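SnoaL-like polyketide cyclase (Agrobacterium tumefaciens str. C58, PDB 3EHC) is of unknown function but belongs to the SnoaL-like polyketide cyclase family of the NTF2 clan, and may act on a small organic molecule. Local coordinates at residues 6-11 and 25-30. Numbering follows the deposited sequence.
Sequences NDIYLA and GTFVDD
The ring of Phe-27 meets one turn of the helix that carries Ile-8 and Ala-11, and the apolar part of the contact is made by these three residues. The methyl CB of Ala-11 sits 3.8 Å from Phe-27 CE1. Ile-8 adds a looser touch at the neighbouring ring carbon, its CG2 lying 4.2 Å from CD1 of Phe-27, with the two side chains slanting across one another. With Ile-8 CG2 anti to the backbone N, that methyl is the branch turned to the ring.

Backbone carbonyls supply the second kind of contact. Ile-8 O approaches Phe-27 CD1 at 3.9 Å and Ala-11 O approaches Phe-27 CZ at 3.8 Å, both obliquely to the ring, as van der Waals neighbours. In the cone-like alpha+beta fold of the NTF2 clan, helix 5-17 packs on the curved mixed sheet, and the side chain of Tyr-9 leaves the helix away from 25-30; its ring meets that of Tyr-104, and its side chain also touches Leu-72. Phe-27 joins this helix to the chain entering strand 28-29, reaching also Tyr-12 and Ser-15 farther along the helix.

Within its own segment, Thr-26 places CG2 over the centre of the Phe-27 ring, 3.7 Å above its plane. Backbone hydrogen bonds tie Phe-27 and Asp-29 to Ile-111 of strand 110-118.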
# COMPACT_ATOMS: atom_id res chain seq x y z
N ASN B 6 -9.42 -12.47 -8.38
CA ASN B 6 -8.20 -12.22 -9.18
C ASN B 6 -8.51 -12.05 -10.68
O ASN B 6 -8.00 -11.12 -11.33
CB ASN B 6 -7.13 -13.30 -8.99
CG ASN B 6 -6.18 -13.01 -7.82
OD1 ASN B 6 -6.38 -12.12 -7.00
ND2 ASN B 6 -5.13 -13.81 -7.74
N ASP B 7 -9.36 -12.93 -11.21
CA ASP B 7 -9.76 -12.87 -12.61
C ASP B 7 -10.56 -11.62 -12.91
O ASP B 7 -10.29 -10.97 -13.92
CB ASP B 7 -10.54 -14.11 -13.01
CG ASP B 7 -9.70 -15.35 -12.97
OD1 ASP B 7 -8.55 -15.31 -13.40
OD2 ASP B 7 -10.20 -16.38 -12.51
N ILE B 8 -11.54 -11.30 -12.05
CA ILE B 8 -12.38 -10.09 -12.19
C ILE B 8 -11.46 -8.83 -12.20
O ILE B 8 -11.59 -7.96 -13.06
CB ILE B 8 -13.45 -10.01 -11.07
CG1 ILE B 8 -14.33 -11.28 -11.09
CG2 ILE B 8 -14.29 -8.78 -11.25
CD1 ILE B 8 -15.16 -11.51 -9.85
N TYR B 9 -10.51 -8.79 -11.26
CA TYR B 9 -9.60 -7.69 -11.13
C TYR B 9 -8.71 -7.49 -12.36
O TYR B 9 -8.55 -6.37 -12.82
CB TYR B 9 -8.72 -7.85 -9.89
CG TYR B 9 -7.88 -6.63 -9.62
CD1 TYR B 9 -8.49 -5.41 -9.33
CD2 TYR B 9 -6.48 -6.69 -9.64
CE1 TYR B 9 -7.74 -4.27 -9.08
CE2 TYR B 9 -5.72 -5.54 -9.39
CZ TYR B 9 -6.36 -4.34 -9.10
OH TYR B 9 -5.66 -3.19 -8.84
N LEU B 10 -8.11 -8.57 -12.87
CA LEU B 10 -7.25 -8.46 -14.04
C LEU B 10 -8.06 -8.04 -15.28
O LEU B 10 -7.54 -7.30 -16.11
CB LEU B 10 -6.45 -9.75 -14.27
CG LEU B 10 -5.36 -10.10 -13.25
CD1 LEU B 10 -4.66 -11.39 -13.63
CD2 LEU B 10 -4.32 -9.03 -13.12
N ALA B 11 -9.34 -8.46 -15.37
CA ALA B 11 -10.25 -8.01 -16.43
C ALA B 11 -10.56 -6.50 -16.26
O ALA B 11 -10.64 -5.77 -17.23
CB ALA B 11 -11.54 -8.84 -16.44
N GLY B 25 -19.02 0.03 -14.94
CA GLY B 25 -20.01 -0.54 -14.04
C GLY B 25 -20.12 -2.06 -13.99
O GLY B 25 -20.78 -2.59 -13.10
N THR B 26 -19.50 -2.77 -14.95
CA THR B 26 -19.33 -4.23 -14.87
C THR B 26 -18.48 -4.59 -13.66
O THR B 26 -18.72 -5.62 -13.03
CB THR B 26 -18.68 -4.79 -16.17
OG1 THR B 26 -19.67 -4.81 -17.21
CG2 THR B 26 -18.11 -6.21 -15.99
N PHE B 27 -17.51 -3.73 -13.34
CA PHE B 27 -16.49 -3.98 -12.32
C PHE B 27 -16.61 -3.12 -11.05
O PHE B 27 -16.05 -3.48 -10.02
CB PHE B 27 -15.11 -3.72 -12.94
CG PHE B 27 -14.86 -4.48 -14.21
CD1 PHE B 27 -14.64 -5.85 -14.19
CD2 PHE B 27 -14.80 -3.83 -15.44
CE1 PHE B 27 -14.40 -6.55 -15.35
CE2 PHE B 27 -14.55 -4.53 -16.60
CZ PHE B 27 -14.35 -5.89 -16.56
N VAL B 28 -17.33 -2.00 -11.11
CA VAL B 28 -17.36 -1.02 -10.01
C VAL B 28 -18.83 -0.75 -9.61
O VAL B 28 -19.66 -0.50 -10.47
CB VAL B 28 -16.61 0.30 -10.40
CG1 VAL B 28 -16.72 1.40 -9.34
CG2 VAL B 28 -15.13 0.01 -10.66
N ASP B 29 -19.11 -0.85 -8.31
CA ASP B 29 -20.44 -0.64 -7.73
C ASP B 29 -20.94 0.79 -7.99
O ASP B 29 -20.13 1.72 -8.13
CB ASP B 29 -20.38 -0.92 -6.22
CG ASP B 29 -21.76 -1.03 -5.57
OD1 ASP B 29 -22.30 -0.01 -5.08
OD2 ASP B 29 -22.30 -2.17 -5.51
N ASP B 30 -22.26 0.96 -8.05
CA ASP B 30 -22.86 2.30 -8.25
C ASP B 30 -22.46 3.28 -7.13
O ASP B 30 -22.31 4.48 -7.36
CB ASP B 30 -24.38 2.23 -8.30
CG ASP B 30 -24.91 1.62 -9.58
OD1 ASP B 30 -24.15 1.42 -10.56
OD2 ASP B 30 -26.13 1.37 -9.60